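Local coordinates for protein tryptophan decarboxylase 1 (Oryza sativa subsp. japonica, PDB 6KHO) that decarboxylates L-tryptophan to tryptamine and 5-hydroxy-L-tryptophan to serotonin, using pyridoxal 5'-phosphate as cofactor, in the serotonin biosynthesis of rice, at residues L143-A147 with T339-V343; L249-Q254 with V287-F291; E460-L465 with T508-M512. Numbering follows the deposited sequence.

Contact 1. Residues L143-A147 with T339-V343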
loop_
_atom_site.group_PDB
_atom_site.type_symbol
_atom_site.label_atom_id
_atom_site.label_comp_id
_atom_site.label_asym_id
_atom_site.label_seq_id
_atom_site.Cartn_x
_atom_site.Cartn_y
_atom_site.Cartn_z
ATOM N N LEU A 143 -16.376 5.323 3.641
ATOM C CA LEU A 143 -16.828 3.950 3.426
ATOM C C LEU A 143 -18.339 3.841 3.574
ATOM O O LEU A 143 -19.007 3.157 2.788
ATOM C CB LEU A 143 -16.132 3.014 4.409
ATOM C CG LEU A 143 -14.670 2.710 4.090
ATOM C CD1 LEU A 143 -13.955 2.218 5.338
ATOM C CD2 LEU A 143 -14.594 1.687 2.939
ATOM N N ASP A 144 -18.887 4.499 4.592
ATOM C CA ASP A 144 -20.327 4.477 4.818
ATOM C C ASP A 144 -21.085 5.121 3.662
ATOM O O ASP A 144 -22.103 4.588 3.207
ATOM C CB ASP A 144 -20.643 5.182 6.130
ATOM C CG ASP A 144 -22.019 4.846 6.638
ATOM O OD1 ASP A 144 -22.987 5.540 6.256
ATOM O OD2 ASP A 144 -22.127 3.866 7.390
ATOM N N TRP A 145 -20.620 6.289 3.194
ATOM C CA TRP A 145 -21.255 6.932 2.048
ATOM C C TRP A 145 -21.253 6.017 0.832
ATOM O O TRP A 145 -22.263 5.903 0.132
ATOM C CB TRP A 145 -20.535 8.235 1.690
ATOM C CG TRP A 145 -20.823 9.428 2.546
ATOM C CD1 TRP A 145 -21.424 9.462 3.777
ATOM C CD2 TRP A 145 -20.485 10.785 2.226
ATOM N NE1 TRP A 145 -21.479 10.763 4.236
ATOM C CE2 TRP A 145 -20.913 11.590 3.299
ATOM C CE3 TRP A 145 -19.867 11.393 1.129
ATOM C CZ2 TRP A 145 -20.739 12.980 3.304
ATOM C CZ3 TRP A 145 -19.698 12.765 1.131
ATOM C CH2 TRP A 145 -20.129 13.544 2.216
ATOM N N LEU A 146 -20.104 5.404 0.530
ATOM C CA LEU A 146 -20.027 4.502 -0.624
ATOM C C LEU A 146 -20.940 3.289 -0.445
ATOM O O LEU A 146 -21.592 2.838 -1.401
ATOM C CB LEU A 146 -18.579 4.049 -0.838
ATOM C CG LEU A 146 -18.356 3.013 -1.953
ATOM C CD1 LEU A 146 -18.830 3.552 -3.316
ATOM C CD2 LEU A 146 -16.876 2.623 -2.010
ATOM N N ALA A 147 -20.994 2.742 0.772
ATOM C CA ALA A 147 -21.913 1.640 1.039
ATOM C C ALA A 147 -23.360 2.057 0.786
ATOM O O ALA A 147 -24.172 1.253 0.312
ATOM C CB ALA A 147 -21.729 1.135 2.473
ATOM N N THR A 339 -8.810 0.693 -2.640
ATOM C CA THR A 339 -9.689 -0.475 -2.674
ATOM C C THR A 339 -10.458 -0.520 -1.368
ATOM O O THR A 339 -9.859 -0.386 -0.297
ATOM C CB THR A 339 -8.903 -1.780 -2.856
ATOM O OG1 THR A 339 -8.152 -1.715 -4.070
ATOM C CG2 THR A 339 -9.855 -2.994 -2.913
ATOM N N CYS A 340 -11.773 -0.702 -1.451
ATOM C CA CYS A 340 -12.637 -0.703 -0.278
ATOM C C CYS A 340 -13.053 -2.132 0.041
ATOM O O CYS A 340 -13.575 -2.828 -0.829
ATOM C CB CYS A 340 -13.867 0.175 -0.522
ATOM S SG CYS A 340 -13.376 1.917 -0.766
ATOM N N LEU A 341 -12.820 -2.559 1.282
ATOM C CA LEU A 341 -13.229 -3.875 1.760
ATOM C C LEU A 341 -14.308 -3.713 2.818
ATOM O O LEU A 341 -14.125 -2.942 3.764
ATOM C CB LEU A 341 -12.039 -4.633 2.358
ATOM C CG LEU A 341 -12.399 -5.856 3.212
ATOM C CD1 LEU A 341 -13.028 -6.950 2.326
ATOM C CD2 LEU A 341 -11.167 -6.372 3.935
ATOM N N TYR A 342 -15.409 -4.451 2.676
ATOM C CA TYR A 342 -16.502 -4.464 3.645
ATOM C C TYR A 342 -16.667 -5.876 4.187
ATOM O O TYR A 342 -16.587 -6.842 3.426
ATOM C CB TYR A 342 -17.828 -4.013 3.014
ATOM C CG TYR A 342 -17.817 -2.580 2.525
ATOM C CD1 TYR A 342 -17.404 -2.273 1.234
ATOM C CD2 TYR A 342 -18.207 -1.532 3.362
ATOM C CE1 TYR A 342 -17.392 -0.954 0.776
ATOM C CE2 TYR A 342 -18.206 -0.207 2.915
ATOM C CZ TYR A 342 -17.800 0.072 1.623
ATOM O OH TYR A 342 -17.782 1.374 1.175
ATOM N N VAL A 343 -16.890 -5.997 5.500
ATOM C CA VAL A 343 -17.079 -7.298 6.137
ATOM C C VAL A 343 -18.300 -7.233 7.043
ATOM O O VAL A 343 -18.619 -6.183 7.608
ATOM C CB VAL A 343 -15.828 -7.750 6.932
ATOM C CG1 VAL A 343 -14.589 -7.805 6.016
ATOM C CG2 VAL A 343 -15.565 -6.835 8.106
#
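Y342 is the main contributor to this contact. Its side chain leaves strand 339-343 and runs end-on into helix 133-149. The phenol OH of Y342 donates a hydrogen bond of 2.7 Å to the carbonyl O of L143. That same O of L143 also accepts the helical bond from the N of A147, at 2.9 Å. The carbonyl therefore serves two donors, and the tyrosine is satisfied without breaking the helix. The L143 carbonyl O lies near the ring plane, in line with its hydrogen bond to the phenol. The CB of A147 rests 3.8 Å from CE2 of Y342.

L143 also contributes its side chain. Its CA-to-CB bond points sideways, but CD2 of L143 reaches CZ of Y342 and CB of C340, both at 3.8 Å. C340 lies two residues before Y342, on the same side of the strand. The SG of C340 meets CD2 of L146 at 3.8 Å. L341, between them, points away and packs on V170 and L172 of strand 168-172.

The short segments cross at 79°, nearly perpendicular, with axes 10.2 Å apart. All five touching residues are buried. On the far side of the helix, W145 donates a hydrogen bond from NE1 to the O of R67 of the second subunit. The side chain of C340 is about 11 Å from the bound cofactor. Strand 339-343 runs antiparallel to both of its neighbours in a mixed seven-stranded sheet. This is the arrangement of the large domain of fold type I PLP enzymes, here with a helix packed across the reversed strand.

Contact 2. Residues L249-Q254 with V287-F291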
loop_
_atom_site.group_PDB
_atom_site.type_symbol
_atom_site.label_atom_id
_atom_site.label_comp_id
_atom_site.label_asym_id
_atom_site.label_seq_id
_atom_site.Cartn_x
_atom_site.Cartn_y
_atom_site.Cartn_z
ATOM N N LEU A 249 -19.520 -25.958 -8.279
ATOM C CA LEU A 249 -18.889 -25.609 -7.011
ATOM C C LEU A 249 -19.296 -26.584 -5.907
ATOM O O LEU A 249 -18.450 -27.054 -5.135
ATOM C CB LEU A 249 -19.254 -24.172 -6.633
ATOM C CG LEU A 249 -18.860 -23.755 -5.219
ATOM C CD1 LEU A 249 -17.344 -23.706 -5.061
ATOM C CD2 LEU A 249 -19.491 -22.413 -4.838
ATOM N N LEU A 250 -20.593 -26.899 -5.821
ATOM C CA LEU A 250 -21.073 -27.820 -4.789
ATOM C C LEU A 250 -20.436 -29.200 -4.935
ATOM O O LEU A 250 -20.057 -29.829 -3.936
ATOM C CB LEU A 250 -22.601 -27.919 -4.844
ATOM C CG LEU A 250 -23.298 -28.922 -3.910
ATOM C CD1 LEU A 250 -22.782 -28.833 -2.484
ATOM C CD2 LEU A 250 -24.794 -28.676 -3.925
ATOM N N GLU A 251 -20.293 -29.682 -6.168
ATOM C CA GLU A 251 -19.683 -30.991 -6.358
ATOM C C GLU A 251 -18.223 -30.991 -5.911
ATOM O O GLU A 251 -17.778 -31.923 -5.232
ATOM C CB GLU A 251 -19.823 -31.404 -7.821
ATOM C CG GLU A 251 -18.923 -32.526 -8.236
ATOM C CD GLU A 251 -18.824 -32.636 -9.745
ATOM O OE1 GLU A 251 -18.298 -33.662 -10.236
ATOM O OE2 GLU A 251 -19.262 -31.684 -10.438
ATOM N N ALA A 252 -17.472 -29.931 -6.237
ATOM C CA ALA A 252 -16.075 -29.857 -5.817
ATOM C C ALA A 252 -15.947 -29.797 -4.297
ATOM O O ALA A 252 -15.096 -30.474 -3.708
ATOM C CB ALA A 252 -15.395 -28.635 -6.448
ATOM N N MET A 253 -16.771 -28.968 -3.647
ATOM C CA MET A 253 -16.666 -28.808 -2.199
ATOM C C MET A 253 -17.123 -30.068 -1.469
ATOM O O MET A 253 -16.520 -30.463 -0.461
ATOM C CB MET A 253 -17.491 -27.606 -1.737
ATOM C CG MET A 253 -16.996 -26.248 -2.255
ATOM S SD MET A 253 -17.624 -24.929 -1.204
ATOM C CE MET A 253 -19.067 -24.538 -1.996
ATOM N N GLN A 254 -18.198 -30.697 -1.953
ATOM C CA GLN A 254 -18.675 -31.943 -1.348
ATOM C C GLN A 254 -17.624 -33.046 -1.470
ATOM O O GLN A 254 -17.338 -33.765 -0.502
ATOM C CB GLN A 254 -19.997 -32.366 -2.001
ATOM C CG GLN A 254 -20.748 -33.491 -1.264
ATOM C CD GLN A 254 -21.023 -33.156 0.187
ATOM O OE1 GLN A 254 -20.297 -33.588 1.088
ATOM N NE2 GLN A 254 -22.071 -32.382 0.424
ATOM N N VAL A 287 -24.435 -22.400 -1.492
ATOM C CA VAL A 287 -23.622 -23.607 -1.592
ATOM C C VAL A 287 -22.563 -23.621 -0.497
ATOM O O VAL A 287 -22.384 -24.623 0.208
ATOM C CB VAL A 287 -23.007 -23.720 -2.997
ATOM C CG1 VAL A 287 -22.067 -24.865 -3.049
ATOM C CG2 VAL A 287 -24.103 -23.935 -4.033
ATOM N N ALA A 288 -21.874 -22.492 -0.303
ATOM C CA ALA A 288 -20.793 -22.464 0.671
ATOM C C ALA A 288 -21.314 -22.599 2.092
ATOM O O ALA A 288 -20.593 -23.078 2.975
ATOM C CB ALA A 288 -19.987 -21.167 0.518
ATOM N N ALA A 289 -22.556 -22.177 2.337
ATOM C CA ALA A 289 -23.112 -22.268 3.679
ATOM C C ALA A 289 -23.294 -23.716 4.127
ATOM O O ALA A 289 -23.295 -23.982 5.330
ATOM C CB ALA A 289 -24.440 -21.520 3.743
ATOM N N ARG A 290 -23.422 -24.655 3.190
ATOM C CA ARG A 290 -23.470 -26.068 3.551
ATOM C C ARG A 290 -22.201 -26.511 4.257
ATOM O O ARG A 290 -22.225 -27.507 4.988
ATOM C CB ARG A 290 -23.689 -26.930 2.301
ATOM C CG ARG A 290 -24.914 -26.563 1.477
ATOM C CD ARG A 290 -25.466 -27.773 0.727
ATOM N NE ARG A 290 -26.858 -27.566 0.334
ATOM C CZ ARG A 290 -27.893 -28.202 0.881
ATOM N NH1 ARG A 290 -27.694 -29.089 1.849
ATOM N NH2 ARG A 290 -29.130 -27.949 0.464
ATOM N N PHE A 291 -21.093 -25.798 4.049
ATOM C CA PHE A 291 -19.814 -26.153 4.637
ATOM C C PHE A 291 -19.298 -25.115 5.625
ATOM O O PHE A 291 -18.205 -25.297 6.174
ATOM C CB PHE A 291 -18.787 -26.383 3.523
ATOM C CG PHE A 291 -19.294 -27.295 2.449
ATOM C CD1 PHE A 291 -19.127 -28.664 2.555
ATOM C CD2 PHE A 291 -19.982 -26.790 1.360
ATOM C CE1 PHE A 291 -19.626 -29.516 1.573
ATOM C CE2 PHE A 291 -20.476 -27.618 0.380
ATOM C CZ PHE A 291 -20.302 -28.988 0.480
#
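F291 has the largest buried area here. With chi1 at -49° (m), its ring points toward the helix of 249-254 and reaches L250, M253 and Q254. M253 has chi1 m and an extended chi2 (t), so its chain passes the ring, CB over the face and SD obliquely. The CB of M253 stands 4.0 Å from the F291 ring centroid, 24° off the normal, a CH-pi contact. The SD of M253 lies 4.7 Å from that centroid in a Met-aromatic contact. Its chi3, near -91°, is between wells, and CE of M253 lies 3.8 Å from CA of A288.

Both helices lie on one side of the large-domain sheet. L249, M253 and A288 all touch V266 of strand 262-269. Helix 281-289 is the crossover of a beta-alpha-beta unit linking the adjacent parallel strands 262-269 and 294-298. Helix 246-258 leads directly into the first of these strands.

L250 is in the t,p rotamer. Its CD1 comes to the edge of the F291 ring, 3.9 Å from CZ. V287, with chi1 t, packs CG1 against CB of L250 at 3.6 Å and against CD2 of L249 at 4.0 Å. Toward solvent, CD of R290 lies 4.3 Å from CD1 of L250.

Contact 3. Residues E460-L465 with T508-M512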
loop_
_atom_site.group_PDB
_atom_site.type_symbol
_atom_site.label_atom_id
_atom_site.label_comp_id
_atom_site.label_asym_id
_atom_site.label_seq_id
_atom_site.Cartn_x
_atom_site.Cartn_y
_atom_site.Cartn_z
ATOM N N GLU A 460 -2.253 -10.255 -35.231
ATOM C CA GLU A 460 -1.707 -9.280 -36.168
ATOM C C GLU A 460 -2.440 -7.951 -36.051
ATOM O O GLU A 460 -1.810 -6.888 -35.969
ATOM C CB GLU A 460 -1.797 -9.830 -37.597
ATOM C CG GLU A 460 -1.226 -8.922 -38.675
ATOM C CD GLU A 460 0.282 -9.031 -38.799
ATOM O OE1 GLU A 460 0.899 -8.145 -39.435
ATOM O OE2 GLU A 460 0.855 -9.998 -38.258
ATOM N N LEU A 461 -3.774 -7.996 -36.048
ATOM C CA LEU A 461 -4.575 -6.789 -35.874
ATOM C C LEU A 461 -4.139 -6.010 -34.634
ATOM O O LEU A 461 -3.854 -4.807 -34.704
ATOM C CB LEU A 461 -6.055 -7.164 -35.782
ATOM C CG LEU A 461 -7.035 -6.007 -35.608
ATOM C CD1 LEU A 461 -6.778 -4.943 -36.667
ATOM C CD2 LEU A 461 -8.479 -6.497 -35.655
ATOM N N MET A 462 -4.054 -6.700 -33.495
ATOM C CA MET A 462 -3.702 -6.054 -32.234
ATOM C C MET A 462 -2.333 -5.383 -32.309
ATOM O O MET A 462 -2.170 -4.228 -31.899
ATOM C CB MET A 462 -3.732 -7.089 -31.106
ATOM C CG MET A 462 -3.182 -6.598 -29.770
ATOM S SD MET A 462 -3.037 -7.922 -28.544
ATOM C CE MET A 462 -1.418 -8.611 -28.906
ATOM N N GLU A 463 -1.326 -6.103 -32.810
ATOM C CA GLU A 463 0.018 -5.540 -32.859
ATOM C C GLU A 463 0.094 -4.391 -33.855
ATOM O O GLU A 463 0.914 -3.482 -33.685
ATOM C CB GLU A 463 1.033 -6.641 -33.185
ATOM C CG GLU A 463 0.983 -7.814 -32.192
ATOM C CD GLU A 463 1.879 -8.993 -32.573
ATOM O OE1 GLU A 463 2.548 -9.547 -31.670
ATOM O OE2 GLU A 463 1.905 -9.379 -33.762
ATOM N N ARG A 464 -0.782 -4.398 -34.866
ATOM C CA ARG A 464 -0.847 -3.321 -35.846
ATOM C C ARG A 464 -1.544 -2.088 -35.287
ATOM O O ARG A 464 -1.138 -0.961 -35.577
ATOM C CB ARG A 464 -1.566 -3.807 -37.104
ATOM C CG ARG A 464 -0.639 -4.480 -38.096
ATOM C CD ARG A 464 -1.356 -4.869 -39.374
ATOM N NE ARG A 464 -0.435 -5.521 -40.301
ATOM C CZ ARG A 464 -0.589 -5.536 -41.621
ATOM N NH1 ARG A 464 -1.632 -4.935 -42.182
ATOM N NH2 ARG A 464 0.307 -6.153 -42.379
ATOM N N LEU A 465 -2.609 -2.271 -34.508
ATOM C CA LEU A 465 -3.234 -1.115 -33.879
ATOM C C LEU A 465 -2.272 -0.445 -32.904
ATOM O O LEU A 465 -2.207 0.787 -32.837
ATOM C CB LEU A 465 -4.530 -1.533 -33.186
ATOM C CG LEU A 465 -5.606 -2.091 -34.122
ATOM C CD1 LEU A 465 -6.609 -2.943 -33.366
ATOM C CD2 LEU A 465 -6.325 -0.978 -34.878
ATOM N N THR A 508 -7.540 -1.111 -40.624
ATOM C CA THR A 508 -6.406 -2.020 -40.483
ATOM C C THR A 508 -6.768 -3.439 -40.908
ATOM O O THR A 508 -5.921 -4.165 -41.438
ATOM C CB THR A 508 -5.905 -1.999 -39.034
ATOM O OG1 THR A 508 -5.628 -0.648 -38.643
ATOM C CG2 THR A 508 -4.640 -2.840 -38.866
ATOM N N THR A 509 -8.020 -3.849 -40.693
ATOM C CA THR A 509 -8.424 -5.210 -41.025
ATOM C C THR A 509 -8.454 -5.418 -42.537
ATOM O O THR A 509 -7.932 -6.418 -43.047
ATOM C CB THR A 509 -9.789 -5.509 -40.399
ATOM O OG1 THR A 509 -9.658 -5.557 -38.971
ATOM C CG2 THR A 509 -10.335 -6.847 -40.890
ATOM N N THR A 510 -9.054 -4.473 -43.267
ATOM C CA THR A 510 -9.089 -4.550 -44.726
ATOM C C THR A 510 -7.678 -4.642 -45.311
ATOM O O THR A 510 -7.393 -5.522 -46.131
ATOM C CB THR A 510 -9.833 -3.340 -45.296
ATOM O OG1 THR A 510 -9.186 -2.139 -44.871
ATOM C CG2 THR A 510 -11.260 -3.299 -44.809
ATOM N N GLU A 511 -6.775 -3.757 -44.879
ATOM C CA GLU A 511 -5.398 -3.800 -45.365
ATOM C C GLU A 511 -4.701 -5.121 -45.047
ATOM O O GLU A 511 -3.707 -5.455 -45.701
ATOM C CB GLU A 511 -4.583 -2.648 -44.775
ATOM C CG GLU A 511 -5.179 -1.270 -44.991
ATOM C CD GLU A 511 -4.253 -0.156 -44.509
ATOM O OE1 GLU A 511 -4.618 1.035 -44.634
ATOM O OE2 GLU A 511 -3.153 -0.477 -44.007
ATOM N N MET A 512 -5.184 -5.874 -44.058
ATOM C CA MET A 512 -4.589 -7.172 -43.762
ATOM C C MET A 512 -5.025 -8.244 -44.752
ATOM O O MET A 512 -4.278 -9.201 -44.988
ATOM C CB MET A 512 -4.948 -7.609 -42.344
ATOM C CG MET A 512 -3.947 -7.196 -41.285
ATOM S SD MET A 512 -4.603 -7.564 -39.642
ATOM C CE MET A 512 -4.896 -9.332 -39.758
#
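E460 opens the contact on its exposed side. Its CG lies 3.8 Å from SD of M512. Its carboxylate turns along its own helix instead: OE1 of E460 forms a salt bridge with NE of R464, at 3.1 Å. The two residues are one helical turn apart.

L461 comes next and is buried. Its CD1 meets CG2 of T508 at 3.7 Å, and its CD2 lies 3.6 Å from OG1 of T509. Its CB is 4.1 Å from SD of M512, so the leucine spans a full turn of the other helix. The threonine hydroxyls are already used, since OG1 of T508 bonds to the O of L504 and OG1 of T509 to the O of I505. Satisfied within their own helix, they can lie against the leucines, and T508 adds its CG2.

M462 points away, and E463 is out of reach. R464 returns to the contact. Its CB packs on CG2 of T508 at 3.7 Å. One face of its guanidinium lies against M512, with NH1 of R464 3.4 Å from CG of M512. L465 closes the segment, its CD2 3.8 Å from OG1 of T508.

The two short helical segments run obliquely antiparallel, at 124°, with axes 10.3 Å apart. They belong to helices 451-468 and 495-513. L461 and L465 extend the contact along helix 495-513 by touching I505. L461 and M462 also touch L484 of strand 481-487. Helix 451-468 thus packs both on helix 495-513 and on strand 481-487 of the C-terminal four-stranded antiparallel sheet.

How the contacts relate
Contact 1 is fully buried, its centre about 14 Å from the centre of the chain. Contacts 2 and 3 are partly exposed, their centres about 27 and 30 Å out. Contacts 1 and 2 belong to the same seven-stranded sheet and its helices, and contact 2 is nested in the chain between the two segments of contact 1. Contact 3 follows both in sequence and joins two helices beside the antiparallel sheet, across the chain's centre from contact 1. Its centre is about 43 Å from that of contact 1 and 46 Å from that of contact 2. Contact 1 joins helix to strand through a buried hydrogen bond. Contact 2 is mainly apolar, with CH-pi and Met-aromatic contacts to a phenylalanine. Contact 3 adds an E460-R464 salt bridge at its solvent side.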